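Local coordinates for protein uridylate kinase (Archaeoglobus fulgidus, PDB 2IJ9) that probably catalyses the reversible phosphorylation of UMP to UDP with ATP as phosphate donor, a step of de novo pyrimidine nucleotide synthesis, at residues D63-L77 and V104-T116. The protein carries 1 engineered substitution. Residues are numbered along the deposited sequence; the frame is centred on the assembly and turned at random.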
ATOM      1  N   ASP B  63      -9.638 -18.050  -6.367  1.00 69.67           N
ATOM      2  CA  ASP B  63      -9.124 -18.891  -5.299  1.00 75.63           C
ATOM      3  C   ASP B  63      -7.600 -19.056  -5.412  1.00 69.28           C
ATOM      4  O   ASP B  63      -6.869 -18.845  -4.440  1.00 51.67           O
ATOM      5  CB  ASP B  63      -9.835 -20.246  -5.302  1.00 64.32           C
ATOM      6  CG  ASP B  63     -11.095 -20.260  -4.453  1.00104.53           C
ATOM      7  OD1 ASP B  63     -11.109 -19.574  -3.408  1.00115.02           O
ATOM      8  OD2 ASP B  63     -12.058 -20.980  -4.816  1.00117.25           O
ATOM      9  N   TYR B  64      -7.126 -19.380  -6.613  1.00 59.06           N
ATOM     10  CA  TYR B  64      -5.697 -19.614  -6.820  1.00 71.79           C
ATOM     11  C   TYR B  64      -4.867 -18.368  -6.525  1.00 69.84           C
ATOM     12  O   TYR B  64      -3.914 -18.421  -5.750  1.00 63.71           O
ATOM     13  CB  TYR B  64      -5.419 -20.193  -8.220  1.00 64.49           C
ATOM     14  CG  TYR B  64      -5.798 -21.646  -8.321  1.00 90.05           C
ATOM     15  CD1 TYR B  64      -5.158 -22.607  -7.540  1.00 95.04           C
ATOM     16  CD2 TYR B  64      -6.812 -22.058  -9.164  1.00 97.91           C
ATOM     17  CE1 TYR B  64      -5.520 -23.941  -7.605  1.00 84.19           C
ATOM     18  CE2 TYR B  64      -7.180 -23.393  -9.240  1.00 98.72           C
ATOM     19  CZ  TYR B  64      -6.530 -24.330  -8.461  1.00 92.16           C
ATOM     20  OH  TYR B  64      -6.898 -25.657  -8.539  1.00110.86           O
ATOM     21  N   ILE B  65      -5.272 -17.251  -7.115  1.00 64.67           N
ATOM     22  CA  ILE B  65      -4.670 -15.948  -6.857  1.00 57.37           C
ATOM     23  C   ILE B  65      -4.608 -15.638  -5.364  1.00 69.44           C
ATOM     24  O   ILE B  65      -3.597 -15.153  -4.863  1.00 78.24           O
ATOM     25  CB  ILE B  65      -5.456 -14.847  -7.575  1.00 53.50           C
ATOM     26  CG1 ILE B  65      -5.310 -15.014  -9.099  1.00 58.79           C
ATOM     27  CG2 ILE B  65      -5.016 -13.476  -7.099  1.00 45.92           C
ATOM     28  CD1 ILE B  65      -5.568 -13.775  -9.906  1.00 48.94           C
ATOM     29  N   GLY B  66      -5.689 -15.934  -4.655  1.00 63.77           N
ATOM     30  CA  GLY B  66      -5.709 -15.755  -3.223  1.00 62.70           C
ATOM     31  C   GLY B  66      -4.601 -16.554  -2.567  1.00 67.73           C
ATOM     32  O   GLY B  66      -3.826 -16.009  -1.769  1.00 66.33           O
ATOM     33  N   ILE B  67      -4.515 -17.842  -2.905  1.00 58.11           N
ATOM     34  CA  ILE B  67      -3.530 -18.717  -2.271  1.00 58.44           C
ATOM     35  C   ILE B  67      -2.144 -18.171  -2.561  1.00 65.68           C
ATOM     36  O   ILE B  67      -1.333 -18.004  -1.647  1.00 61.92           O
ATOM     37  CB  ILE B  67      -3.596 -20.156  -2.773  1.00 57.14           C
ATOM     38  CG1 ILE B  67      -5.042 -20.668  -2.828  1.00 72.97           C
ATOM     39  CG2 ILE B  67      -2.764 -21.023  -1.874  1.00 54.33           C
ATOM     40  CD1 ILE B  67      -5.669 -20.968  -1.466  1.00100.07           C
ATOM     41  N   ALA B  68      -1.907 -17.871  -3.840  1.00 39.10           N
ATOM     42  CA  ALA B  68      -0.720 -17.186  -4.298  1.00 48.62           C
ATOM     43  C   ALA B  68      -0.299 -16.075  -3.351  1.00 62.34           C
ATOM     44  O   ALA B  68       0.781 -16.118  -2.765  1.00 65.75           O
ATOM     45  CB  ALA B  68      -0.974 -16.615  -5.680  1.00 40.15           C
ATOM     46  N   ALA B  69      -1.182 -15.091  -3.213  1.00 62.90           N
ATOM     47  CA  ALA B  69      -1.003 -13.963  -2.310  1.00 60.37           C
ATOM     48  C   ALA B  69      -0.635 -14.378  -0.880  1.00 58.62           C
ATOM     49  O   ALA B  69       0.345 -13.875  -0.311  1.00 51.62           O
ATOM     50  CB  ALA B  69      -2.258 -13.120  -2.310  1.00 49.73           C
ATOM     51  N   THR B  70      -1.410 -15.299  -0.307  1.00 45.24           N
ATOM     52  CA  THR B  70      -1.106 -15.759   1.029  1.00 58.54           C
ATOM     53  C   THR B  70       0.348 -16.226   1.057  1.00 58.31           C
ATOM     54  O   THR B  70       1.106 -15.817   1.924  1.00 47.71           O
ATOM     55  CB  THR B  70      -2.069 -16.873   1.517  1.00 41.05           C
ATOM     56  OG1 THR B  70      -1.936 -18.033   0.680  1.00 64.32           O
ATOM     57  CG2 THR B  70      -3.495 -16.410   1.460  1.00 63.36           C
ATOM     58  N   ARG B  71       0.733 -17.037   0.072  1.00 58.10           N
ATOM     59  CA  ARG B  71       2.069 -17.629   0.016  1.00 62.65           C
ATOM     60  C   ARG B  71       3.150 -16.553  -0.016  1.00 61.03           C
ATOM     61  O   ARG B  71       4.203 -16.705   0.594  1.00 55.03           O
ATOM     62  CB  ARG B  71       2.214 -18.523  -1.217  1.00 73.74           C
ATOM     63  CG  ARG B  71       1.138 -19.571  -1.399  1.00 52.22           C
ATOM     64  CD  ARG B  71       1.565 -20.902  -0.859  1.00 60.27           C
ATOM     65  NE  ARG B  71       0.496 -21.885  -0.983  1.00 79.56           N
ATOM     66  CZ  ARG B  71       0.226 -22.545  -2.101  1.00 69.07           C
ATOM     67  NH1 ARG B  71       0.950 -22.321  -3.188  1.00 81.34           N
ATOM     68  NH2 ARG B  71      -0.764 -23.428  -2.128  1.00 72.52           N
ATOM     69  N   LEU B  72       2.864 -15.463  -0.723  1.00 44.98           N
ATOM     70  CA  LEU B  72       3.765 -14.322  -0.830  1.00 53.96           C
ATOM     71  C   LEU B  72       3.947 -13.604   0.513  1.00 60.62           C
ATOM     72  O   LEU B  72       5.071 -13.333   0.934  1.00 63.19           O
ATOM     73  CB  LEU B  72       3.250 -13.343  -1.889  1.00 35.68           C
ATOM     74  CG  LEU B  72       4.220 -12.255  -2.335  1.00 59.02           C
ATOM     75  CD1 LEU B  72       5.691 -12.697  -2.347  1.00 72.52           C
ATOM     76  CD2 LEU B  72       3.800 -11.800  -3.697  1.00 81.18           C
ATOM     77  N   ASN B  73       2.837 -13.306   1.179  1.00 51.78           N
ATOM     78  CA  ASN B  73       2.899 -12.801   2.527  1.00 55.74           C
ATOM     79  C   ASN B  73       3.722 -13.722   3.404  1.00 55.25           C
ATOM     80  O   ASN B  73       4.550 -13.272   4.200  1.00 63.88           O
ATOM     81  CB  ASN B  73       1.496 -12.665   3.085  1.00 59.44           C
ATOM     82  CG  ASN B  73       0.717 -11.603   2.386  1.00 62.63           C
ATOM     83  OD1 ASN B  73      -0.477 -11.747   2.141  1.00 77.82           O
ATOM     84  ND2 ASN B  73       1.396 -10.518   2.040  1.00 66.03           N
ATOM     85  N   ALA B  74       3.505 -15.017   3.233  1.00 57.58           N
ATOM     86  CA  ALA B  74       4.175 -16.004   4.048  1.00 66.31           C
ATOM     87  C   ALA B  74       5.685 -15.936   3.843  1.00 82.80           C
ATOM     88  O   ALA B  74       6.453 -15.993   4.813  1.00 68.45           O
ATOM     89  CB  ALA B  74       3.661 -17.355   3.719  1.00 51.31           C
ATOM     90  N   MET B  75       6.096 -15.788   2.581  1.00 74.36           N
ATOM     91  CA  MET B  75       7.501 -15.655   2.248  1.00 67.28           C
ATOM     92  C   MET B  75       8.073 -14.453   2.976  1.00 69.40           C
ATOM     93  O   MET B  75       9.140 -14.523   3.566  1.00 74.18           O
ATOM     94  CB  MET B  75       7.684 -15.487   0.747  1.00 67.86           C
ATOM     95  CG  MET B  75       7.325 -16.705  -0.095  1.00 52.27           C
ATOM     96  SD  MET B  75       7.809 -16.479  -1.821  1.00 63.40           S
ATOM     97  CE  MET B  75       9.533 -16.944  -1.635  1.00 86.74           C
ATOM     98  N   LEU B  76       7.320 -13.365   2.970  1.00 64.80           N
ATOM     99  CA  LEU B  76       7.762 -12.136   3.578  1.00 62.74           C
ATOM    100  C   LEU B  76       8.053 -12.388   5.041  1.00 67.21           C
ATOM    101  O   LEU B  76       9.120 -12.043   5.540  1.00 71.61           O
ATOM    102  CB  LEU B  76       6.684 -11.063   3.417  1.00 55.48           C
ATOM    103  CG  LEU B  76       7.185  -9.622   3.497  1.00 82.87           C
ATOM    104  CD1 LEU B  76       8.245  -9.327   2.427  1.00 89.84           C
ATOM    105  CD2 LEU B  76       6.013  -8.653   3.409  1.00 81.53           C
ATOM    106  N   LEU B  77       7.109 -13.023   5.720  1.00 63.38           N
ATOM    107  CA  LEU B  77       7.275 -13.334   7.132  1.00 66.07           C
ATOM    108  C   LEU B  77       8.507 -14.218   7.400  1.00 70.19           C
ATOM    109  O   LEU B  77       9.211 -14.027   8.374  1.00 60.97           O
ATOM    110  CB  LEU B  77       5.999 -13.986   7.672  1.00 34.58           C
ATOM    111  CG  LEU B  77       6.034 -14.477   9.114  1.00 59.20           C
ATOM    112  CD1 LEU B  77       6.532 -13.400  10.123  1.00 55.78           C
ATOM    113  CD2 LEU B  77       4.647 -14.968   9.484  1.00 43.93           C
ATOM    114  N   VAL B 104      10.096 -23.696  13.065  1.00 72.33           N
ATOM    115  CA  VAL B 104       9.013 -22.886  12.546  1.00 78.20           C
ATOM    116  C   VAL B 104       8.704 -23.227  11.091  1.00 71.14           C
ATOM    117  O   VAL B 104       9.581 -23.245  10.232  1.00 72.55           O
ATOM    118  CB  VAL B 104       9.261 -21.368  12.766  1.00 79.98           C
ATOM    119  CG1 VAL B 104       8.336 -20.523  11.916  1.00 91.34           C
ATOM    120  CG2 VAL B 104       9.035 -21.022  14.217  1.00 87.79           C
ATOM    121  N   VAL B 105       7.442 -23.541  10.842  1.00 69.24           N
ATOM    122  CA  VAL B 105       6.950 -23.698   9.496  1.00 68.70           C
ATOM    123  C   VAL B 105       5.898 -22.625   9.265  1.00 67.27           C
ATOM    124  O   VAL B 105       5.070 -22.367  10.127  1.00 86.22           O
ATOM    125  CB  VAL B 105       6.384 -25.101   9.274  1.00 71.89           C
ATOM    126  CG1 VAL B 105       5.803 -25.241   7.857  1.00 56.19           C
ATOM    127  CG2 VAL B 105       7.485 -26.125   9.485  1.00 71.88           C
ATOM    128  N   VAL B 106       5.971 -21.974   8.113  1.00 67.09           N
ATOM    129  CA  VAL B 106       5.058 -20.901   7.768  1.00 60.49           C
ATOM    130  C   VAL B 106       4.429 -21.199   6.422  1.00 67.81           C
ATOM    131  O   VAL B 106       5.127 -21.295   5.410  1.00 83.52           O
ATOM    132  CB  VAL B 106       5.791 -19.542   7.652  1.00 58.37           C
ATOM    133  CG1 VAL B 106       4.804 -18.444   7.342  1.00 60.60           C
ATOM    134  CG2 VAL B 106       6.579 -19.216   8.930  1.00 47.20           C
ATOM    135  N   MET B 107       3.110 -21.325   6.406  1.00 68.82           N
ATOM    136  CA  MET B 107       2.396 -21.596   5.161  1.00 71.77           C
ATOM    137  C   MET B 107       1.271 -20.620   4.831  1.00 73.07           C
ATOM    138  O   MET B 107       0.725 -19.939   5.706  1.00 68.84           O
ATOM    139  CB  MET B 107       1.827 -23.015   5.174  1.00 69.36           C
ATOM    140  CG  MET B 107       0.774 -23.263   6.232  1.00 62.02           C
ATOM    141  SD  MET B 107       0.454 -25.017   6.292  1.00 61.37           S
ATOM    142  CE  MET B 107      -0.159 -25.202   4.629  1.00 41.04           C
ATOM    143  N   GLY B 108       0.911 -20.596   3.552  1.00 79.71           N
ATOM    144  CA  GLY B 108      -0.226 -19.815   3.094  1.00 81.07           C
ATOM    145  C   GLY B 108      -1.451 -20.691   3.174  1.00 71.50           C
ATOM    146  O   GLY B 108      -1.608 -21.447   4.132  1.00 74.88           O
ATOM    147  N   GLY B 109      -2.312 -20.588   2.159  1.00 77.12           N
ATOM    148  CA  GLY B 109      -3.466 -21.469   2.018  1.00 78.48           C
ATOM    149  C   GLY B 109      -3.082 -22.802   1.406  1.00 79.45           C
ATOM    150  O   GLY B 109      -1.934 -23.002   0.988  1.00 71.16           O
ATOM    151  N   THR B 110      -4.045 -23.723   1.372  1.00 93.40           N
ATOM    152  CA  THR B 110      -3.882 -25.007   0.677  1.00 87.23           C
ATOM    153  C   THR B 110      -5.035 -25.242  -0.294  1.00 90.33           C
ATOM    154  O   THR B 110      -4.931 -24.900  -1.469  1.00 98.81           O
ATOM    155  CB  THR B 110      -3.773 -26.189   1.652  1.00 86.75           C
ATOM    156  OG1 THR B 110      -4.929 -26.227   2.493  1.00113.66           O
ATOM    157  CG2 THR B 110      -2.554 -26.046   2.523  1.00 89.88           C
ATOM    158  N   PHE B 111      -6.137 -25.808   0.197  1.00109.76           N
ATOM    159  CA  PHE B 111      -7.305 -26.049  -0.646  1.00116.71           C
ATOM    160  C   PHE B 111      -7.975 -24.717  -0.967  1.00114.95           C
ATOM    161  O   PHE B 111      -8.221 -23.911  -0.069  1.00111.72           O
ATOM    162  CB  PHE B 111      -8.358 -26.982  -0.011  1.00115.04           C
ATOM    163  CG  PHE B 111      -7.936 -27.667   1.268  1.00135.36           C
ATOM    164  CD1 PHE B 111      -6.893 -28.593   1.297  1.00137.82           C
ATOM    165  CD2 PHE B 111      -8.641 -27.425   2.443  1.00150.35           C
ATOM    166  CE1 PHE B 111      -6.547 -29.240   2.483  1.00104.23           C
ATOM    167  CE2 PHE B 111      -8.298 -28.065   3.626  1.00133.90           C
ATOM    168  CZ  PHE B 111      -7.259 -28.975   3.645  1.00106.77           C
ATOM    169  N   PRO B 112      -8.233 -24.468  -2.254  1.00116.48           N
ATOM    170  CA  PRO B 112      -9.043 -23.353  -2.731  1.00117.78           C
ATOM    171  C   PRO B 112     -10.488 -23.394  -2.214  1.00126.77           C
ATOM    172  O   PRO B 112     -11.393 -23.827  -2.925  1.00135.82           O
ATOM    173  CB  PRO B 112      -9.004 -23.535  -4.251  1.00117.45           C
ATOM    174  CG  PRO B 112      -7.741 -24.285  -4.506  1.00115.75           C
ATOM    175  CD  PRO B 112      -7.661 -25.244  -3.367  1.00119.84           C
ATOM    176  N   GLY B 113     -10.694 -22.939  -0.981  1.00135.84           N
ATOM    177  CA  GLY B 113     -12.024 -22.902  -0.378  1.00141.13           C
ATOM    178  C   GLY B 113     -12.074 -21.937   0.791  1.00144.70           C
ATOM    179  O   GLY B 113     -11.552 -20.822   0.705  1.00144.68           O
ATOM    180  N   HIS B 114     -12.704 -22.367   1.885  1.00147.63           N
ATOM    181  CA  HIS B 114     -12.740 -21.586   3.127  1.00144.55           C
ATOM    182  C   HIS B 114     -11.328 -21.439   3.696  1.00132.52           C
ATOM    183  O   HIS B 114     -10.456 -22.271   3.434  1.00110.31           O
ATOM    184  CB  HIS B 114     -13.715 -22.192   4.149  1.00145.69           C
ATOM    185  CG  HIS B 114     -15.158 -22.025   3.777  1.00146.49           C
ATOM    186  ND1 HIS B 114     -15.803 -22.864   2.894  1.00165.43           N
ATOM    187  CD2 HIS B 114     -16.078 -21.109   4.164  1.00154.68           C
ATOM    188  CE1 HIS B 114     -17.058 -22.476   2.755  1.00162.77           C
ATOM    189  NE2 HIS B 114     -17.251 -21.412   3.514  1.00164.75           N
ATOM    190  N   THR B 115     -11.109 -20.378   4.467  1.00120.17           N
ATOM    191  CA  THR B 115      -9.761 -19.873   4.629  1.00113.52           C
ATOM    192  C   THR B 115      -9.289 -19.550   6.036  1.00 98.78           C
ATOM    193  O   THR B 115     -10.080 -19.272   6.936  1.00 97.93           O
ATOM    194  CB  THR B 115      -9.530 -18.622   3.737  1.00132.73           C
ATOM    195  OG1 THR B 115     -10.751 -17.877   3.617  1.00156.76           O
ATOM    196  CG2 THR B 115      -9.047 -19.024   2.340  1.00139.03           C
ATOM    197  N   THR B 116      -7.961 -19.612   6.155  1.00 99.14           N
ATOM    198  CA  THR B 116      -7.102 -19.169   7.278  1.00 75.93           C
ATOM    199  C   THR B 116      -7.421 -19.671   8.672  1.00 83.11           C
ATOM    200  O   THR B 116      -6.621 -20.402   9.247  1.00 86.39           O
ATOM    201  CB  THR B 116      -6.854 -17.667   7.291  1.00 81.38           C
ATOM    202  OG1 THR B 116      -6.858 -17.169   5.945  1.00 79.32           O
ATOM    203  CG2 THR B 116      -5.495 -17.393   7.939  1.00 65.22           C
TER
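Thr70 and Arg71 take hold of the Gly108-Gly109 pair that follows strand 104-107. The Thr70 hydroxyl lies between its own backbone N and carbonyl carbon (chi1 63°), and from there OG1 receives the amide of Gly109 at 3.0 Å, N-H...O 159°. The carbonyl of the same glycine is gripped more loosely: Arg71, its chain bent at chi2, brings the edge of its guanidinium to Gly109 O, with weak bonds from NE (3.3 Å) and NH2. Ile67 can be followed outward. Its CB faces the loop; CG2 branches to Gly109 O, 3.6 Å away, and also lies over one face of the Arg71 guanidinium, offset toward its rim, whereas CG1 carries CD1 to the carbonyls of Thr110 and Phe111. The helix backbone passes close here, with the CA atoms of Arg71 and Gly108 4.4 Å apart. Asp63 sets its CB against Pro112 CB at 3.6 Å, its carboxylate lies beside the Pro112-Gly113 backbone, and Tyr64 CE1 meets Pro112 CG. Asp63 and residues 110-116 are predicted to bind UMP, so an alanine at Asp63 would probably leave this part of the pocket without its carboxylate and thin the contact with Pro112 to CB alone. Farther along, Val106 CG1 touches both Ala74 CB (4.0 Å) and Leu77 CD2. In this amino acid kinase fold, segment 63-77, part of helix 59-80, runs roughly antiparallel (149°) to strand 104-107, the outermost strand of the sheet within this chain, with Ala74 and Leu77 also resting on neighbouring strand 34-39, Ala69 on helix 42-54, and Tyr64 on Met75 of a second subunit.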